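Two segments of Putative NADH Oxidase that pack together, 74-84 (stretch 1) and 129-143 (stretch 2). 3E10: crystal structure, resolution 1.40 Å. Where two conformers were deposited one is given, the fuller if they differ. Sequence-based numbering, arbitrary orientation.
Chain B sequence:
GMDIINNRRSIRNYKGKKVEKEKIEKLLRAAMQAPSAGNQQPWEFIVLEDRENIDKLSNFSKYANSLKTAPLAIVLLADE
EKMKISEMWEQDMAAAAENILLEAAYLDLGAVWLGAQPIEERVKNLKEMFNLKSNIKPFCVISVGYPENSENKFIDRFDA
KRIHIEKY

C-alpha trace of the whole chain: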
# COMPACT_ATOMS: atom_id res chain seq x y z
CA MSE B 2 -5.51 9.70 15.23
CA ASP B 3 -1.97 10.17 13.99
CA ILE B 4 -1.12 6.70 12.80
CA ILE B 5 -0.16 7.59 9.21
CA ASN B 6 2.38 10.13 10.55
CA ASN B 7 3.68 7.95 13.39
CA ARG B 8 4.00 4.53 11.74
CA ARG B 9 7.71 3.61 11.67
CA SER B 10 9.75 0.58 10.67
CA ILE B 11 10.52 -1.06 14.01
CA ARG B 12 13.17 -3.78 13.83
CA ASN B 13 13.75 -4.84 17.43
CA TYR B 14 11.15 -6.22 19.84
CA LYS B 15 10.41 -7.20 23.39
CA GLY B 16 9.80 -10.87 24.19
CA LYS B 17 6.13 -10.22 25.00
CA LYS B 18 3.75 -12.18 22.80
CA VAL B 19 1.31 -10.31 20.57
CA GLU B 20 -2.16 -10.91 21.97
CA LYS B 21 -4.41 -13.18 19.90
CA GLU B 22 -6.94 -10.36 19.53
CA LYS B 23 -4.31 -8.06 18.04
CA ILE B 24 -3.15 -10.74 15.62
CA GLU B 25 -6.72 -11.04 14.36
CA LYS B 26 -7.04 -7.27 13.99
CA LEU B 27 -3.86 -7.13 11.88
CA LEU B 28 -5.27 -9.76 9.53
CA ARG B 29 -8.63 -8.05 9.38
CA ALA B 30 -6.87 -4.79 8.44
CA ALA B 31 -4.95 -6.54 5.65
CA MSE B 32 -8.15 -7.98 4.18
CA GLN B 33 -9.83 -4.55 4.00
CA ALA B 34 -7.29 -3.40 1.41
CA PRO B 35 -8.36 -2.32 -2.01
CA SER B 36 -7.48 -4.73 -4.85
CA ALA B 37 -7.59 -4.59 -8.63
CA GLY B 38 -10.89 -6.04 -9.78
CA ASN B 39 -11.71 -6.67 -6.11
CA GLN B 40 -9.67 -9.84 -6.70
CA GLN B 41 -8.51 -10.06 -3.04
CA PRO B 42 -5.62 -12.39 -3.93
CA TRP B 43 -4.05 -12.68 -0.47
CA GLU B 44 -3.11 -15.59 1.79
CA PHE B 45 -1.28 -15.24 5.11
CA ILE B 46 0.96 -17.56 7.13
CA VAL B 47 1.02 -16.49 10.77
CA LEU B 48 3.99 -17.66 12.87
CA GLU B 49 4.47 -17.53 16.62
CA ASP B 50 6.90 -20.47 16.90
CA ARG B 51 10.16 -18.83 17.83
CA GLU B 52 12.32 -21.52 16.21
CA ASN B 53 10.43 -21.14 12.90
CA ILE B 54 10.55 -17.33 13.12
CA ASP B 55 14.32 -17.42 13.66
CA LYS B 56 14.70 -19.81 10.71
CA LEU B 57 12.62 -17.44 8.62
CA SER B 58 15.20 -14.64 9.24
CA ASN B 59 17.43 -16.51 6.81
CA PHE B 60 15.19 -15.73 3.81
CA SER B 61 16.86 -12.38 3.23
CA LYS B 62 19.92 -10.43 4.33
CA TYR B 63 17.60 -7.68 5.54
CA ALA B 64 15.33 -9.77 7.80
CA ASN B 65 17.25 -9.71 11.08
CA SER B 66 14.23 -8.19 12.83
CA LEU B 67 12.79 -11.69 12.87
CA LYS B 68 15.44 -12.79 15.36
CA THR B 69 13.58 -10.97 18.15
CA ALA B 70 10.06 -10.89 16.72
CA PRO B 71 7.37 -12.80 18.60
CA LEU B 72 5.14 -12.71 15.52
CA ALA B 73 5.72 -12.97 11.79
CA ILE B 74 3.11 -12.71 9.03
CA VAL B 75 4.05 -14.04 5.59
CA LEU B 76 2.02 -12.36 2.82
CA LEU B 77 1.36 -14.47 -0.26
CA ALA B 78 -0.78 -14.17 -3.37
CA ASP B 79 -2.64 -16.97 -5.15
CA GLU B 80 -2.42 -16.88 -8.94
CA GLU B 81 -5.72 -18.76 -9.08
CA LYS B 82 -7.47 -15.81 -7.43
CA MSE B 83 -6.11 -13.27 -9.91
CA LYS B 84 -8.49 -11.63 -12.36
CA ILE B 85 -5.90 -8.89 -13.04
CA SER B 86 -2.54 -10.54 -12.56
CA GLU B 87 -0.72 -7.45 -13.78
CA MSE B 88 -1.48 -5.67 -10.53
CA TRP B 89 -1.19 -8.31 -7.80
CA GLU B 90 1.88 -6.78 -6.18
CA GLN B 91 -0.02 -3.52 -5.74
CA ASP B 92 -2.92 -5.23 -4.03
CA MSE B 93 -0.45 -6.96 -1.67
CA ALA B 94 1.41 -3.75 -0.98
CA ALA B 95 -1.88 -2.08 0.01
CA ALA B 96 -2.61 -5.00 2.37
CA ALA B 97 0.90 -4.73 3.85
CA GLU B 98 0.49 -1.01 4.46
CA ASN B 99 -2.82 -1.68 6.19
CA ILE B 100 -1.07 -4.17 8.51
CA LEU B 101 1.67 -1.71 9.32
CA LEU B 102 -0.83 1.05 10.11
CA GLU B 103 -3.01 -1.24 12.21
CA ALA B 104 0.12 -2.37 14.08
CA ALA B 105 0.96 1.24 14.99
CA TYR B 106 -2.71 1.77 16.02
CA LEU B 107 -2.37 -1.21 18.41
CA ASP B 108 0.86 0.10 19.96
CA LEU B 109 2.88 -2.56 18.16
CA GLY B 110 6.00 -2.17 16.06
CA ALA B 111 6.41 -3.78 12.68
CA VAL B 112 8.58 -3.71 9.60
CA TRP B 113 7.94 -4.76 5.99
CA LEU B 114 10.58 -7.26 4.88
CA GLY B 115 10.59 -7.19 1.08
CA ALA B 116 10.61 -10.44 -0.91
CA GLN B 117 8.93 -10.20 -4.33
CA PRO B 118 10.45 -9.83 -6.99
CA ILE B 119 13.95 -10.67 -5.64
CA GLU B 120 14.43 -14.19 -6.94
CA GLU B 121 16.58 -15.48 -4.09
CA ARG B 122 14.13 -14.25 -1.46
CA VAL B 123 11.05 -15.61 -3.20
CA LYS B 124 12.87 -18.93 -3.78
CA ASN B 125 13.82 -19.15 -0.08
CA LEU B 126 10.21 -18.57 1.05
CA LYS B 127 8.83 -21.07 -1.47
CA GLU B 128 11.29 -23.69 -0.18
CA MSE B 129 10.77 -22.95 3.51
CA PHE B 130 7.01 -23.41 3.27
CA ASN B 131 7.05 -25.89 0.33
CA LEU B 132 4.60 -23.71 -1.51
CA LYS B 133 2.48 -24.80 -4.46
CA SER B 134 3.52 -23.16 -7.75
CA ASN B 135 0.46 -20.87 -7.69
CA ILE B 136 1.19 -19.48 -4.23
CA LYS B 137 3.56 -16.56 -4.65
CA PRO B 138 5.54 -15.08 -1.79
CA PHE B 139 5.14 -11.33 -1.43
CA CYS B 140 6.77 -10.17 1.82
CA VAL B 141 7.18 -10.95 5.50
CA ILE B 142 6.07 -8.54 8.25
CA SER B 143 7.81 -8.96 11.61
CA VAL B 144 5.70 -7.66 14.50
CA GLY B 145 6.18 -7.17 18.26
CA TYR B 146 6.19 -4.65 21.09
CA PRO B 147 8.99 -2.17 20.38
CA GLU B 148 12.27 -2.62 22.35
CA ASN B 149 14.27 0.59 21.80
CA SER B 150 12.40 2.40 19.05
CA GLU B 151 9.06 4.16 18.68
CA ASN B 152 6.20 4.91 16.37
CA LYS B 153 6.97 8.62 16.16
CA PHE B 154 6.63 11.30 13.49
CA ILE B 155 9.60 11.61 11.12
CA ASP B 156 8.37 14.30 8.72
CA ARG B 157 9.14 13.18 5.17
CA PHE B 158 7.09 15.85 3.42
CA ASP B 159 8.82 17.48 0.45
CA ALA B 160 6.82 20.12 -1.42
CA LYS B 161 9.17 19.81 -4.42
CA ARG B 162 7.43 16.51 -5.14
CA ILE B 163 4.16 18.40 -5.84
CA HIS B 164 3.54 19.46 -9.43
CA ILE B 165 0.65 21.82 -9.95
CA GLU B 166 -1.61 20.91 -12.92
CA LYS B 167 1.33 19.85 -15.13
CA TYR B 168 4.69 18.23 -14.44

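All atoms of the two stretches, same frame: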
# COMPACT_ATOMS: atom_id res chain seq x y z
N ILE B 74 4.22 -12.45 9.96
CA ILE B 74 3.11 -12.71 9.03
C ILE B 74 3.71 -12.74 7.63
O ILE B 74 4.27 -11.74 7.17
CB ILE B 74 1.98 -11.64 9.13
CG1 ILE B 74 1.52 -11.48 10.59
CG2 ILE B 74 0.81 -12.03 8.18
CD1 ILE B 74 0.52 -10.30 10.83
N VAL B 75 3.62 -13.90 6.98
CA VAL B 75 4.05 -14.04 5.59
C VAL B 75 2.86 -13.72 4.68
O VAL B 75 1.82 -14.35 4.80
CB VAL B 75 4.62 -15.44 5.30
CG1 VAL B 75 5.21 -15.53 3.86
CG2 VAL B 75 5.68 -15.85 6.33
N LEU B 76 3.04 -12.76 3.78
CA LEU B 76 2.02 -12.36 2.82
C LEU B 76 2.33 -13.07 1.50
O LEU B 76 3.44 -13.00 1.01
CB LEU B 76 2.03 -10.84 2.60
CG LEU B 76 1.19 -10.02 3.59
CD1 LEU B 76 1.73 -10.11 4.99
CD2 LEU B 76 1.11 -8.56 3.13
N LEU B 77 1.29 -13.70 0.95
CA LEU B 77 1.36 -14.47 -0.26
C LEU B 77 0.19 -14.11 -1.15
O LEU B 77 -0.83 -13.67 -0.64
CB LEU B 77 1.27 -15.97 0.08
CG LEU B 77 2.08 -16.56 1.26
CD1 LEU B 77 1.44 -17.92 1.67
CD2 LEU B 77 3.44 -16.82 0.79
N ALA B 78 0.32 -14.35 -2.45
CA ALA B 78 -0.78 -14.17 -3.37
C ALA B 78 -1.02 -15.45 -4.14
O ALA B 78 -0.08 -16.13 -4.52
CB ALA B 78 -0.49 -13.04 -4.36
N ASP B 79 -2.27 -15.76 -4.41
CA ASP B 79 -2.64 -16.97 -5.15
C ASP B 79 -2.98 -16.61 -6.60
O ASP B 79 -3.92 -15.85 -6.85
CB ASP B 79 -3.86 -17.59 -4.49
CG ASP B 79 -4.28 -18.90 -5.12
OD1 ASP B 79 -3.67 -19.33 -6.13
OD2 ASP B 79 -5.25 -19.50 -4.60
N GLU B 80 -2.16 -17.10 -7.52
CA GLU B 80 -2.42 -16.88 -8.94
C GLU B 80 -3.87 -17.23 -9.32
O GLU B 80 -4.45 -16.60 -10.22
CB GLU B 80 -1.48 -17.74 -9.78
CG GLU B 80 -0.05 -17.28 -9.84
CD GLU B 80 0.83 -18.25 -10.69
OE1 GLU B 80 0.49 -19.44 -10.83
OE2 GLU B 80 1.90 -17.83 -11.16
N GLU B 81 -4.41 -18.28 -8.72
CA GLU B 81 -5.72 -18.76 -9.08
C GLU B 81 -6.84 -17.82 -8.64
O GLU B 81 -7.97 -18.00 -9.09
CB GLU B 81 -5.94 -20.18 -8.55
CG GLU B 81 -4.95 -21.17 -9.18
CD GLU B 81 -5.12 -22.59 -8.68
OE1 GLU B 81 -5.96 -22.82 -7.78
OE2 GLU B 81 -4.38 -23.48 -9.17
N LYS B 82 -6.51 -16.84 -7.80
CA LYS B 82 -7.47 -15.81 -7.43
C LYS B 82 -7.34 -14.55 -8.28
O LYS B 82 -8.14 -13.63 -8.14
CB LYS B 82 -7.31 -15.47 -5.95
CG LYS B 82 -7.61 -16.64 -5.06
CD LYS B 82 -7.51 -16.25 -3.60
CE LYS B 82 -8.04 -17.37 -2.70
NZ LYS B 82 -7.07 -18.49 -2.57
N MSE B 83 -6.36 -14.50 -9.16
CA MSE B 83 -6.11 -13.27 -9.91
C MSE B 83 -6.98 -13.15 -11.14
O MSE B 83 -6.91 -13.99 -12.04
CB MSE B 83 -4.67 -13.17 -10.33
CG MSE B 83 -3.69 -13.16 -9.17
SE MSE B 83 -1.89 -13.20 -9.79
CE MSE B 83 -1.04 -13.53 -8.11
N LYS B 84 -7.76 -12.09 -11.17
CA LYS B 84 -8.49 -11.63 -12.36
C LYS B 84 -7.64 -10.64 -13.17
O LYS B 84 -7.74 -10.57 -14.39
CB LYS B 84 -9.77 -10.93 -11.92
CG LYS B 84 -10.73 -11.76 -11.07
CD LYS B 84 -11.77 -10.85 -10.37
CE LYS B 84 -12.83 -11.68 -9.64
NZ LYS B 84 -12.45 -12.15 -8.27
N MSE B 129 11.00 -22.84 2.08
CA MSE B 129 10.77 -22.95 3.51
C MSE B 129 9.37 -23.46 3.84
O MSE B 129 9.18 -24.22 4.77
CB MSE B 129 11.01 -21.59 4.18
CG MSE B 129 12.48 -21.26 4.28
SE MSE B 129 12.72 -19.38 4.78
CE MSE B 129 14.39 -19.41 5.60
N PHE B 130 8.38 -23.02 3.06
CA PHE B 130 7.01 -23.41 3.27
C PHE B 130 6.48 -24.44 2.25
O PHE B 130 5.30 -24.79 2.29
CB PHE B 130 6.14 -22.14 3.24
CG PHE B 130 6.43 -21.21 4.40
CD1 PHE B 130 6.00 -21.52 5.67
CD2 PHE B 130 7.18 -20.05 4.20
CE1 PHE B 130 6.30 -20.70 6.73
CE2 PHE B 130 7.48 -19.20 5.26
CZ PHE B 130 7.03 -19.52 6.52
N ASN B 131 7.38 -24.98 1.42
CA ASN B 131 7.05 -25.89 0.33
C ASN B 131 5.79 -25.48 -0.42
O ASN B 131 4.84 -26.22 -0.52
CB ASN B 131 6.93 -27.33 0.82
CG ASN B 131 6.86 -28.30 -0.31
OD1 ASN B 131 7.54 -28.11 -1.32
ND2 ASN B 131 5.96 -29.30 -0.20
N LEU B 132 5.80 -24.25 -0.92
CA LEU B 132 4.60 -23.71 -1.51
C LEU B 132 4.28 -24.32 -2.87
O LEU B 132 5.18 -24.58 -3.66
CB LEU B 132 4.73 -22.18 -1.69
CG LEU B 132 4.95 -21.39 -0.40
CD1 LEU B 132 5.16 -19.92 -0.72
CD2 LEU B 132 3.77 -21.62 0.56
N LYS B 133 3.00 -24.52 -3.12
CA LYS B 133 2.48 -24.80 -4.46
C LYS B 133 2.90 -23.71 -5.45
O LYS B 133 3.02 -22.54 -5.08
CB LYS B 133 0.96 -24.81 -4.44
CG LYS B 133 0.31 -26.05 -3.89
CD LYS B 133 -1.22 -25.90 -3.83
CE LYS B 133 -1.69 -25.05 -2.65
NZ LYS B 133 -1.31 -25.49 -1.32
N SER B 134 3.07 -24.08 -6.71
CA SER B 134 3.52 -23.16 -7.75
C SER B 134 2.68 -21.86 -7.81
O SER B 134 3.20 -20.77 -8.07
CB SER B 134 3.44 -23.88 -9.09
OG SER B 134 3.61 -22.99 -10.15
N ASN B 135 1.38 -22.01 -7.56
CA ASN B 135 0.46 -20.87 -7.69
C ASN B 135 0.49 -19.93 -6.52
O ASN B 135 -0.12 -18.86 -6.59
CB ASN B 135 -0.97 -21.36 -7.94
CG ASN B 135 -1.46 -22.36 -6.91
OD1 ASN B 135 -0.90 -23.46 -6.80
ND2 ASN B 135 -2.48 -21.99 -6.12
N ILE B 136 1.18 -20.31 -5.43
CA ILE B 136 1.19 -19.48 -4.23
C ILE B 136 2.51 -18.71 -4.20
O ILE B 136 3.58 -19.29 -4.06
CB ILE B 136 0.99 -20.31 -2.98
CG1 ILE B 136 -0.35 -21.11 -3.04
CG2 ILE B 136 1.02 -19.44 -1.74
CD1 ILE B 136 -1.60 -20.30 -3.25
N LYS B 137 2.41 -17.40 -4.43
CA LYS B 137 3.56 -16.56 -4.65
C LYS B 137 3.90 -15.75 -3.42
O LYS B 137 3.06 -14.97 -2.94
CB LYS B 137 3.24 -15.57 -5.77
CG LYS B 137 2.87 -16.31 -7.06
CD LYS B 137 2.67 -15.36 -8.24
CE LYS B 137 3.96 -14.67 -8.70
NZ LYS B 137 4.93 -15.62 -9.36
N PRO B 138 5.13 -15.92 -2.91
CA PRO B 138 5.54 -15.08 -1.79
C PRO B 138 5.60 -13.61 -2.15
O PRO B 138 6.05 -13.25 -3.23
CB PRO B 138 6.94 -15.58 -1.47
CG PRO B 138 7.04 -16.94 -2.09
CD PRO B 138 6.15 -16.93 -3.25
N PHE B 139 5.11 -12.77 -1.24
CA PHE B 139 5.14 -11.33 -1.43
C PHE B 139 6.11 -10.62 -0.48
O PHE B 139 7.04 -9.93 -0.91
CB PHE B 139 3.74 -10.71 -1.32
CG PHE B 139 3.78 -9.21 -1.48
CD1 PHE B 139 4.05 -8.64 -2.70
CD2 PHE B 139 3.65 -8.36 -0.38
CE1 PHE B 139 4.11 -7.26 -2.85
CE2 PHE B 139 3.73 -6.97 -0.53
CZ PHE B 139 3.96 -6.43 -1.74
N CYS B 140 5.91 -10.79 0.82
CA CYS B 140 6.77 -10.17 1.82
C CYS B 140 6.57 -10.89 3.14
O CYS B 140 5.66 -11.72 3.27
CB CYS B 140 6.50 -8.66 1.97
SG CYS B 140 5.03 -8.22 2.93
N VAL B 141 7.40 -10.55 4.11
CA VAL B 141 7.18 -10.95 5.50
C VAL B 141 7.09 -9.67 6.32
O VAL B 141 7.83 -8.73 6.07
CB VAL B 141 8.31 -11.83 6.03
CG1 VAL B 141 8.07 -12.20 7.50
CG2 VAL B 141 8.52 -13.09 5.16
N ILE B 142 6.15 -9.64 7.28
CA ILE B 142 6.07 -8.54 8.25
C ILE B 142 6.42 -9.10 9.64
O ILE B 142 5.77 -10.04 10.11
CB ILE B 142 4.71 -7.86 8.22
CG1 ILE B 142 4.45 -7.23 6.83
CG2 ILE B 142 4.62 -6.75 9.30
CD1 ILE B 142 3.10 -6.72 6.61
N SER B 143 7.48 -8.58 10.24
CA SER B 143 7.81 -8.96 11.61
C SER B 143 7.09 -7.96 12.52
O SER B 143 6.99 -6.77 12.18
CB SER B 143 9.31 -8.98 11.87
OG SER B 143 9.87 -7.75 11.59
O HOH W 1 4.31 -18.54 -9.50
O HOH W 2 3.03 -15.66 -11.67

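Strands 74-79 and 136-143 run antiparallel, their N-to-C directions 145° apart, and eight of the nine hydrogen bonds between the stretches are backbone to backbone. Ile-74 and Ile-142 form a reciprocal pair: Ile-74 N donates to Ile-142 O at 2.9 Å, and Ile-142 N to Ile-74 O at 2.8 Å, with N-H...O angles of 165° and 171°. Ala-78 and Lys-137 repeat the pattern, Ala-78 N to Lys-137 O at 2.9 Å and Lys-137 N to Ala-78 O at 2.8 Å.

Between these pairs the register slips by one residue, a beta bulge. Leu-76 N still donates to Cys-140 O (2.9 Å), but Leu-76 O receives two donors: Phe-139 N at 2.8 Å and, in a weak bond, Cys-140 N at 3.3 Å. Phe-139 is the extra residue, and its phi/psi of -111/-58 departs from extended values. Pro-138, which has no amide hydrogen to offer, sits opposite Leu-77 in a non-hydrogen-bonded position, so the pairing loses no donor there. Lys-137 O also meets Leu-77 CA at 3.2 Å in a CA-H...O contact.

Side chains fill both sheet faces. On the face of Val-75 and Leu-77, Val-75 CG2 lies 3.9 Å from Phe-130 CZ and 4.1 Å from Val-141 CG2, while Leu-77 CD1 reaches Ile-136 CG2 (3.8 Å) and its CD2 reaches Leu-132 CD1 (3.9 Å). On the other, Leu-76 CD1 touches Ile-142 CD1 at 4.0 Å and Leu-76 CD2 touches Cys-140 SG at 3.9 Å. The Phe-139 ring presents its edge to Leu-76 CB, 4.2 Å from Phe-139 CD2. The aliphatic groups of Val-75, Leu-76, Leu-77 and Ile-142 suit their buried sites because they fill space without adding polar atoms.

At the end of the pairing, where Asp-79 lies across from Ile-136, polar side chains join the backbone bonds. Asp-79 OD1 accepts from Asn-135 ND2 (2.9 Å, 170°) and from Glu-81 N (2.9 Å), while Asp-79 OD2 forms a salt bridge with Lys-82 NZ at 2.9 Å. Both carboxylate oxygens of this buried aspartate are thereby satisfied. Asn-135 serves twice, since its O also accepts from Glu-80 N at 2.9 Å; the type I turn from Lys-133 to Ile-136, closed by Ile-136 N to Lys-133 O (2.9 Å), contains it.

At the exposed margin, Glu-80 OE2 and Lys-137 NZ are 4.2 Å apart, too far for a salt bridge. Two waters link them: each donates to Glu-80 OE2 (3.0 and 2.5 Å) and accepts from Lys-137 NZ (3.0 Å), and the first also donates to Ser-134 O at 2.9 Å. The aliphatic stems pack beneath, Glu-80 CG lying 3.7 Å from Lys-137 CD.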